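Local coordinates for protein galactose mutarotase related enzyme (Lactobacillus acidophilus, PDB 3DCD) that is of unknown function but probably binds a carbohydrate and acts as a sugar isomerase, perhaps an aldose 1-epimerase, at residues 7-12 against 118-123; 154-159 against 195-200. All coordinates share one frame; numbering follows the deposited sequence. Where two conformers were deposited one is given.

Interaction 1: 7-12 against 118-123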
ATOM      1  N   ASN A   7       6.244 -16.519 -13.685  1.00 17.31           N
ATOM      2  CA  ASN A   7       7.097 -16.676 -14.848  1.00 17.60           C
ATOM      3  C   ASN A   7       8.403 -17.316 -14.411  1.00 18.29           C
ATOM      4  O   ASN A   7       8.476 -17.870 -13.313  1.00 17.94           O
ATOM      5  CB  ASN A   7       7.316 -15.336 -15.571  1.00 16.88           C
ATOM      6  CG  ASN A   7       7.823 -14.223 -14.648  1.00 17.10           C
ATOM      7  OD1 ASN A   7       7.538 -13.055 -14.881  1.00 16.45           O
ATOM      8  ND2 ASN A   7       8.546 -14.583 -13.602  1.00 14.35           N
ATOM      9  N   ASN A   8       9.426 -17.224 -15.260  1.00 19.11           N
ATOM     10  CA  ASN A   8      10.737 -17.775 -14.965  1.00 20.80           C
ATOM     11  C   ASN A   8      11.533 -17.038 -13.879  1.00 21.09           C
ATOM     12  O   ASN A   8      12.597 -17.522 -13.467  1.00 21.21           O
ATOM     13  CB  ASN A   8      11.582 -17.848 -16.243  1.00 21.37           C
ATOM     14  CG  ASN A   8      11.056 -18.867 -17.252  1.00 23.95           C
ATOM     15  OD1 ASN A   8      10.318 -19.801 -16.908  1.00 27.43           O
ATOM     16  ND2 ASN A   8      11.455 -18.696 -18.512  1.00 26.63           N
HETATM   17  N   MSE A   9      11.032 -15.881 -13.432  1.00 20.99           N
HETATM   18  CA  MSE A   9      11.723 -15.050 -12.448  1.00 21.55           C
HETATM   19  C   MSE A   9      11.072 -15.120 -11.058  1.00 20.33           C
HETATM   20  O   MSE A   9      11.766 -15.284 -10.045  1.00 18.64           O
HETATM   21  CB  MSE A   9      11.770 -13.584 -12.902  1.00 22.64           C
HETATM   22  CG  MSE A   9      12.412 -13.330 -14.266  1.00 31.23           C
HETATM   23 SE   MSE A   9      14.309 -13.772 -14.265  1.00 51.31          SE
HETATM   24  CE  MSE A   9      14.924 -12.460 -12.908  1.00 44.29           C
ATOM     25  N   ILE A  10       9.748 -14.954 -11.012  1.00 19.00           N
ATOM     26  CA  ILE A  10       9.033 -14.814  -9.737  1.00 18.76           C
ATOM     27  C   ILE A  10       7.677 -15.539  -9.786  1.00 18.09           C
ATOM     28  O   ILE A  10       7.087 -15.707 -10.858  1.00 16.92           O
ATOM     29  CB  ILE A  10       8.884 -13.314  -9.260  1.00 19.01           C
ATOM     30  CG1 ILE A  10       8.129 -12.443 -10.263  1.00 19.91           C
ATOM     31  CG2 ILE A  10      10.262 -12.644  -8.929  1.00 18.92           C
ATOM     32  CD1 ILE A  10       7.830 -11.005  -9.707  1.00 20.29           C
ATOM     33  N   LYS A  11       7.223 -16.011  -8.634  1.00 17.15           N
ATOM     34  CA  LYS A  11       5.930 -16.689  -8.526  1.00 18.15           C
ATOM     35  C   LYS A  11       5.153 -15.985  -7.426  1.00 17.48           C
ATOM     36  O   LYS A  11       5.656 -15.810  -6.305  1.00 17.21           O
ATOM     37  CB  LYS A  11       6.103 -18.177  -8.201  1.00 18.03           C
ATOM     38  CG  LYS A  11       4.801 -18.971  -8.081  1.00 20.87           C
ATOM     39  CD  LYS A  11       5.080 -20.425  -7.737  1.00 21.21           C
ATOM     40  CE  LYS A  11       3.840 -21.301  -7.890  1.00 26.25           C
ATOM     41  NZ  LYS A  11       4.155 -22.781  -7.751  1.00 29.23           N
ATOM     42  N   VAL A  12       3.924 -15.603  -7.756  1.00 16.73           N
ATOM     43  CA  VAL A  12       3.128 -14.732  -6.900  1.00 16.35           C
ATOM     44  C   VAL A  12       1.817 -15.435  -6.606  1.00 16.43           C
ATOM     45  O   VAL A  12       1.159 -15.941  -7.523  1.00 16.52           O
ATOM     46  CB  VAL A  12       2.840 -13.363  -7.581  1.00 15.84           C
ATOM     47  CG1 VAL A  12       2.040 -12.446  -6.633  1.00 16.00           C
ATOM     48  CG2 VAL A  12       4.147 -12.672  -8.009  1.00 16.19           C
HETATM   49  N   MSE A 118       6.114  -8.846 -15.355  1.00 23.24           N
HETATM   50  CA  MSE A 118       7.076  -8.597 -16.419  0.50 24.36           C
HETATM   51  C   MSE A 118       8.442  -8.915 -15.813  1.00 23.89           C
HETATM   52  O   MSE A 118       8.923  -8.135 -14.991  1.00 23.38           O
HETATM   53  CB  MSE A 118       7.011  -7.118 -16.813  0.50 25.21           C
HETATM   54  CG  MSE A 118       8.135  -6.631 -17.720  0.50 29.67           C
HETATM   55 SE   MSE A 118       7.672  -6.768 -19.601  0.50 40.90          SE
HETATM   56  CE  MSE A 118       6.340  -5.332 -19.688  0.50 37.64           C
ATOM     57  N   ASN A 119       9.047 -10.034 -16.186  1.00 23.50           N
ATOM     58  CA  ASN A 119      10.292 -10.442 -15.545  1.00 23.39           C
ATOM     59  C   ASN A 119      10.134 -10.453 -14.019  1.00 22.26           C
ATOM     60  O   ASN A 119       9.151 -10.997 -13.510  1.00 21.26           O
ATOM     61  CB  ASN A 119      11.453  -9.560 -16.013  1.00 23.57           C
ATOM     62  CG  ASN A 119      11.739  -9.722 -17.497  1.00 25.32           C
ATOM     63  OD1 ASN A 119      12.304  -8.834 -18.132  1.00 30.02           O
ATOM     64  ND2 ASN A 119      11.373 -10.864 -18.046  1.00 26.28           N
ATOM     65  N   ASN A 120      11.068  -9.844 -13.292  1.00 21.18           N
ATOM     66  CA  ASN A 120      10.955  -9.811 -11.838  1.00 21.60           C
ATOM     67  C   ASN A 120      10.176  -8.598 -11.312  1.00 20.34           C
ATOM     68  O   ASN A 120      10.310  -8.234 -10.135  1.00 20.69           O
ATOM     69  CB  ASN A 120      12.340  -9.915 -11.177  1.00 22.34           C
ATOM     70  CG  ASN A 120      13.197  -8.710 -11.447  1.00 24.90           C
ATOM     71  OD1 ASN A 120      13.045  -8.037 -12.486  1.00 24.33           O
ATOM     72  ND2 ASN A 120      14.110  -8.410 -10.505  1.00 25.69           N
ATOM     73  N   LEU A 121       9.374  -7.990 -12.189  1.00 18.99           N
ATOM     74  CA  LEU A 121       8.546  -6.827 -11.845  1.00 18.42           C
ATOM     75  C   LEU A 121       7.066  -7.207 -11.749  1.00 18.17           C
ATOM     76  O   LEU A 121       6.510  -7.823 -12.658  1.00 17.19           O
ATOM     77  CB  LEU A 121       8.752  -5.664 -12.834  1.00 18.34           C
ATOM     78  CG  LEU A 121       8.043  -4.330 -12.534  1.00 19.34           C
ATOM     79  CD1 LEU A 121       8.782  -3.135 -13.101  1.00 21.45           C
ATOM     80  CD2 LEU A 121       6.577  -4.335 -13.010  1.00 18.92           C
ATOM     81  N   LEU A 122       6.453  -6.811 -10.634  1.00 17.36           N
ATOM     82  CA  LEU A 122       5.043  -7.038 -10.379  1.00 17.19           C
ATOM     83  C   LEU A 122       4.329  -5.685 -10.286  1.00 17.27           C
ATOM     84  O   LEU A 122       4.680  -4.855  -9.446  1.00 17.59           O
ATOM     85  CB  LEU A 122       4.872  -7.788  -9.047  1.00 16.54           C
ATOM     86  CG  LEU A 122       3.452  -7.980  -8.502  1.00 17.52           C
ATOM     87  CD1 LEU A 122       2.601  -8.811  -9.460  1.00 15.57           C
ATOM     88  CD2 LEU A 122       3.558  -8.694  -7.134  1.00 17.21           C
ATOM     89  N   GLU A 123       3.327  -5.489 -11.137  1.00 17.12           N
ATOM     90  CA  GLU A 123       2.457  -4.324 -11.064  1.00 16.63           C
ATOM     91  C   GLU A 123       1.256  -4.611 -10.177  1.00 16.17           C
ATOM     92  O   GLU A 123       0.707  -5.723 -10.206  1.00 15.92           O
ATOM     93  CB  GLU A 123       1.950  -3.956 -12.460  1.00 16.70           C
ATOM     94  CG  GLU A 123       3.016  -3.466 -13.401  1.00 17.34           C
ATOM     95  CD  GLU A 123       2.447  -2.959 -14.726  1.00 19.37           C
ATOM     96  OE1 GLU A 123       1.229  -3.134 -14.997  1.00 18.33           O
ATOM     97  OE2 GLU A 123       3.238  -2.392 -15.502  1.00 20.40           O
TER
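Two beta-hairpin turns meet here in the beta-sandwich architecture of the galactose mutarotase family, with Met9 and Ile10 packed on Asn119 and Asn120. Residues 118-121 form a type II' turn joining strands 109-118 and 121-130, while the other turn leads from strand 2-6 into strand 10-15 of a separate, three-stranded sheet. In the first turn Met118 and Leu121 are joined by paired backbone bonds, with Leu121 N 2.8 Å from Met118 O. Asn119 takes the positive phi (52°) of this turn, a backbone shape that asparagine tolerates better than most residues with a CB. Met9, modelled as selenomethionine, sets its CB 3.7 Å from Asn119 C, against the turn backbone. Ile10 has CG1 between its backbone N and carbonyl carbon (chi1 59°), and both branches are used: CD1 lies 3.7 Å from Asn120 C, and CG2 lies 4.1 Å from Asn120 CB. The beta-branched, apolar side chain suits a buried strand position that must cover a turn backbone. An alanine here would probably open a gap over the Asn120 backbone and leave Leu122 CB without the CD1 methyl that approaches it at 4.4 Å. The amide of Asn120 is engaged elsewhere, its ND2 bonding to Tyr291 O. Deeper in, Leu117 and Ile5 add apolar cover around Val12 and Leu122. These two side chains reach tip to tip, with Leu122 CD2 4.1 Å from both Val12 CG1 and Val12 CG2.

Interaction 2: 154-159 against 195-200; sequences ENKEDF and LSDDLF
Lys156 reaches Asp197 with CG anti to its backbone N (chi1 172°), and a turn at chi3 (-63°) swings CE out of the otherwise extended chain. The methylene run passes the 195-197 backbone, with CD 3.6 Å from Ser196 C, and a long aliphatic stem suits that path. At its end NZ makes a salt bridge of 2.9 Å to Asp197 OD1, meeting the oxygen nearly along its C-O axis. NZ also donates to water 1, which passes a bond on to Ser196 O, and to Asp247 O, which gives the buried ammonium polar partners inside the protein. The second link is backbone: Leu195 N donates to Phe159 O at 2.9 Å, almost straight at 174°. Leu195 fills the angle between the segments, its CB 4.0 Å from Lys156 CG and its CD1 4.0 Å from Phe159 CB. Glu157 CA lies 3.4 Å from Leu195 O in a CA-H...O contact. The same oxygen accepts a bond from water 2, which also donates to Glu157 OE1. Ser196 shapes its own turn as an ST motif, OG accepting from Leu199 N at 3.0 Å. Phe159 leads into strand 159-164 and touches Thr220 of the adjacent strand 214-220, while Leu195, just after strand 193-194, rests on Leu218 of strand 214-220 and Val250 of strand 249-256, at the meeting of two sheets.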
ATOM      1  N   GLU A 154      22.210 -11.309   9.317  1.00 25.58           N
ATOM      2  CA  GLU A 154      21.776  -9.915   9.165  1.00 24.40           C
ATOM      3  C   GLU A 154      20.802  -9.533  10.276  1.00 23.19           C
ATOM      4  O   GLU A 154      20.139 -10.383  10.883  1.00 22.19           O
ATOM      5  CB  GLU A 154      21.098  -9.628   7.805  1.00 25.20           C
ATOM      6  CG  GLU A 154      21.717 -10.271   6.574  1.00 26.31           C
ATOM      7  CD  GLU A 154      20.984 -11.538   6.194  1.00 29.71           C
ATOM      8  OE1 GLU A 154      21.088 -12.518   6.967  1.00 29.08           O
ATOM      9  OE2 GLU A 154      20.268 -11.530   5.152  1.00 28.12           O
ATOM     10  N   ASN A 155      20.708  -8.232  10.496  1.00 22.45           N
ATOM     11  CA  ASN A 155      19.833  -7.651  11.484  1.00 21.33           C
ATOM     12  C   ASN A 155      19.014  -6.550  10.798  1.00 19.66           C
ATOM     13  O   ASN A 155      19.460  -6.003   9.796  1.00 18.41           O
ATOM     14  CB  ASN A 155      20.690  -7.028  12.585  1.00 22.41           C
ATOM     15  CG  ASN A 155      19.864  -6.526  13.731  1.00 24.35           C
ATOM     16  OD1 ASN A 155      19.478  -7.306  14.613  1.00 26.70           O
ATOM     17  ND2 ASN A 155      19.567  -5.221  13.726  1.00 21.15           N
ATOM     18  N   LYS A 156      17.829  -6.239  11.338  1.00 18.19           N
ATOM     19  CA  LYS A 156      17.000  -5.130  10.828  1.00 17.10           C
ATOM     20  C   LYS A 156      17.793  -3.840  10.589  1.00 16.68           C
ATOM     21  O   LYS A 156      17.544  -3.141   9.612  1.00 15.47           O
ATOM     22  CB  LYS A 156      15.819  -4.849  11.762  1.00 17.31           C
ATOM     23  CG  LYS A 156      15.017  -3.580  11.400  1.00 17.59           C
ATOM     24  CD  LYS A 156      13.828  -3.350  12.356  1.00 16.01           C
ATOM     25  CE  LYS A 156      12.809  -4.470  12.286  1.00 15.01           C
ATOM     26  NZ  LYS A 156      11.682  -4.155  13.226  1.00 16.37           N
ATOM     27  N   GLU A 157      18.751  -3.532  11.468  1.00 15.98           N
ATOM     28  CA  GLU A 157      19.506  -2.272  11.340  1.00 16.43           C
ATOM     29  C   GLU A 157      20.567  -2.297  10.237  1.00 16.31           C
ATOM     30  O   GLU A 157      21.275  -1.289  10.008  1.00 15.94           O
ATOM     31  CB  GLU A 157      20.125  -1.867  12.682  1.00 16.56           C
ATOM     32  CG  GLU A 157      19.062  -1.591  13.737  1.00 18.33           C
ATOM     33  CD  GLU A 157      19.569  -0.690  14.824  1.00 21.93           C
ATOM     34  OE1 GLU A 157      19.870   0.481  14.530  1.00 21.69           O
ATOM     35  OE2 GLU A 157      19.644  -1.167  15.978  1.00 25.16           O
ATOM     36  N   ASP A 158      20.691  -3.446   9.566  1.00 15.71           N
ATOM     37  CA  ASP A 158      21.536  -3.527   8.361  1.00 15.77           C
ATOM     38  C   ASP A 158      20.749  -3.140   7.115  1.00 15.73           C
ATOM     39  O   ASP A 158      21.337  -3.068   6.034  1.00 15.03           O
ATOM     40  CB  ASP A 158      22.102  -4.933   8.145  1.00 15.54           C
ATOM     41  CG  ASP A 158      22.967  -5.407   9.287  1.00 17.46           C
ATOM     42  OD1 ASP A 158      23.717  -4.585   9.880  1.00 16.38           O
ATOM     43  OD2 ASP A 158      22.928  -6.626   9.548  1.00 18.25           O
ATOM     44  N   PHE A 159      19.437  -2.914   7.268  1.00 14.80           N
ATOM     45  CA  PHE A 159      18.587  -2.548   6.142  1.00 15.28           C
ATOM     46  C   PHE A 159      18.270  -1.075   6.150  1.00 15.33           C
ATOM     47  O   PHE A 159      18.348  -0.406   7.184  1.00 15.07           O
ATOM     48  CB  PHE A 159      17.288  -3.376   6.137  1.00 15.42           C
ATOM     49  CG  PHE A 159      17.533  -4.838   5.922  1.00 15.73           C
ATOM     50  CD1 PHE A 159      17.888  -5.662   6.998  1.00 16.43           C
ATOM     51  CD2 PHE A 159      17.446  -5.393   4.647  1.00 16.28           C
ATOM     52  CE1 PHE A 159      18.155  -7.018   6.812  1.00 17.73           C
ATOM     53  CE2 PHE A 159      17.717  -6.760   4.455  1.00 17.67           C
ATOM     54  CZ  PHE A 159      18.061  -7.563   5.534  1.00 17.46           C
ATOM     55  N   LEU A 195      16.660   1.263   8.883  1.00 14.85           N
ATOM     56  CA  LEU A 195      15.528   0.748   9.638  1.00 15.02           C
ATOM     57  C   LEU A 195      15.971   0.389  11.051  1.00 15.02           C
ATOM     58  O   LEU A 195      17.153   0.141  11.309  1.00 14.45           O
ATOM     59  CB  LEU A 195      14.899  -0.473   8.939  1.00 15.17           C
ATOM     60  CG  LEU A 195      14.365  -0.264   7.515  1.00 16.72           C
ATOM     61  CD1 LEU A 195      13.771  -1.578   7.000  1.00 17.14           C
ATOM     62  CD2 LEU A 195      13.303   0.843   7.506  1.00 14.61           C
ATOM     63  N   SER A 196      15.017   0.417  11.972  1.00 15.59           N
ATOM     64  CA  SER A 196      15.253   0.068  13.356  1.00 16.43           C
ATOM     65  C   SER A 196      13.904  -0.131  14.025  1.00 16.58           C
ATOM     66  O   SER A 196      12.883   0.312  13.509  1.00 16.47           O
ATOM     67  CB  SER A 196      16.002   1.197  14.069  1.00 16.50           C
ATOM     68  OG  SER A 196      15.130   2.306  14.310  1.00 17.52           O
ATOM     69  N   ASP A 197      13.912  -0.792  15.175  1.00 16.42           N
ATOM     70  CA  ASP A 197      12.702  -0.980  15.965  1.00 17.34           C
ATOM     71  C   ASP A 197      12.066   0.372  16.361  1.00 17.81           C
ATOM     72  O   ASP A 197      10.838   0.528  16.299  1.00 17.11           O
ATOM     73  CB  ASP A 197      13.024  -1.805  17.216  1.00 17.71           C
ATOM     74  CG  ASP A 197      13.201  -3.309  16.918  1.00 18.15           C
ATOM     75  OD1 ASP A 197      12.729  -3.798  15.859  1.00 19.33           O
ATOM     76  OD2 ASP A 197      13.812  -4.000  17.758  1.00 18.38           O
ATOM     77  N   ASP A 198      12.912   1.326  16.761  1.00 18.64           N
ATOM     78  CA  ASP A 198      12.494   2.638  17.260  1.00 20.10           C
ATOM     79  C   ASP A 198      12.011   3.599  16.159  1.00 19.65           C
ATOM     80  O   ASP A 198      11.244   4.538  16.431  1.00 19.46           O
ATOM     81  CB  ASP A 198      13.662   3.301  18.001  1.00 21.16           C
ATOM     82  CG  ASP A 198      13.281   4.649  18.613  1.00 26.23           C
ATOM     83  OD1 ASP A 198      12.563   4.645  19.645  1.00 30.77           O
ATOM     84  OD2 ASP A 198      13.698   5.710  18.068  1.00 31.36           O
ATOM     85  N   LEU A 199      12.440   3.361  14.923  1.00 18.73           N
ATOM     86  CA  LEU A 199      12.095   4.255  13.813  1.00 18.72           C
ATOM     87  C   LEU A 199      10.594   4.557  13.706  1.00 18.40           C
ATOM     88  O   LEU A 199      10.197   5.689  13.378  1.00 18.20           O
ATOM     89  CB  LEU A 199      12.590   3.688  12.478  1.00 18.64           C
ATOM     90  CG  LEU A 199      12.463   4.642  11.267  1.00 18.51           C
ATOM     91  CD1 LEU A 199      13.291   5.918  11.402  1.00 20.80           C
ATOM     92  CD2 LEU A 199      12.836   3.921   9.990  1.00 18.59           C
ATOM     93  N   PHE A 200       9.779   3.540  13.957  1.00 17.39           N
ATOM     94  CA  PHE A 200       8.339   3.675  13.848  1.00 17.63           C
ATOM     95  C   PHE A 200       7.631   3.856  15.174  1.00 17.85           C
ATOM     96  O   PHE A 200       6.442   3.567  15.277  1.00 17.84           O
ATOM     97  CB  PHE A 200       7.764   2.517  13.023  1.00 17.21           C
ATOM     98  CG  PHE A 200       8.443   2.368  11.698  1.00 16.23           C
ATOM     99  CD1 PHE A 200       8.259   3.332  10.706  1.00 14.73           C
ATOM    100  CD2 PHE A 200       9.332   1.326  11.470  1.00 15.53           C
ATOM    101  CE1 PHE A 200       8.923   3.232   9.493  1.00 16.42           C
ATOM    102  CE2 PHE A 200      10.005   1.203  10.253  1.00 14.71           C
ATOM    103  CZ  PHE A 200       9.812   2.153   9.262  1.00 16.05           C
TER
HETATM  104  O   HOH W   1      10.701  -1.475  12.820  1.00 14.63           O
HETATM  105  O   HOH W   2      19.252   1.606  12.348  1.00 14.06           O
HETATM  106  O   HOH W   3      16.369  -1.998  15.939  1.00 17.39           O

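Overall arrangement
The two contacts come in series along the chain: interaction 1 closes at residue 123, before interaction 2 opens at 154. Their centres lie 27 Å apart and their nearest atoms about 15 Å. The nine-stranded antiparallel sheet connects them. Interaction 1 involves the start of its strand 121-130, and interaction 2 lies beside strands 159-164 and 193-194 at one border, with strands 282-292, 226-232 and 214-220 in between. Interaction 1 packs this sheet against the three-stranded N-terminal one. Interaction 2 joins two loops at the sheet's border, which connect it to strands 136-147 and 205-208 of the six-stranded sheet. The contacts thus occupy separate parts of one sheet, neither touching the other.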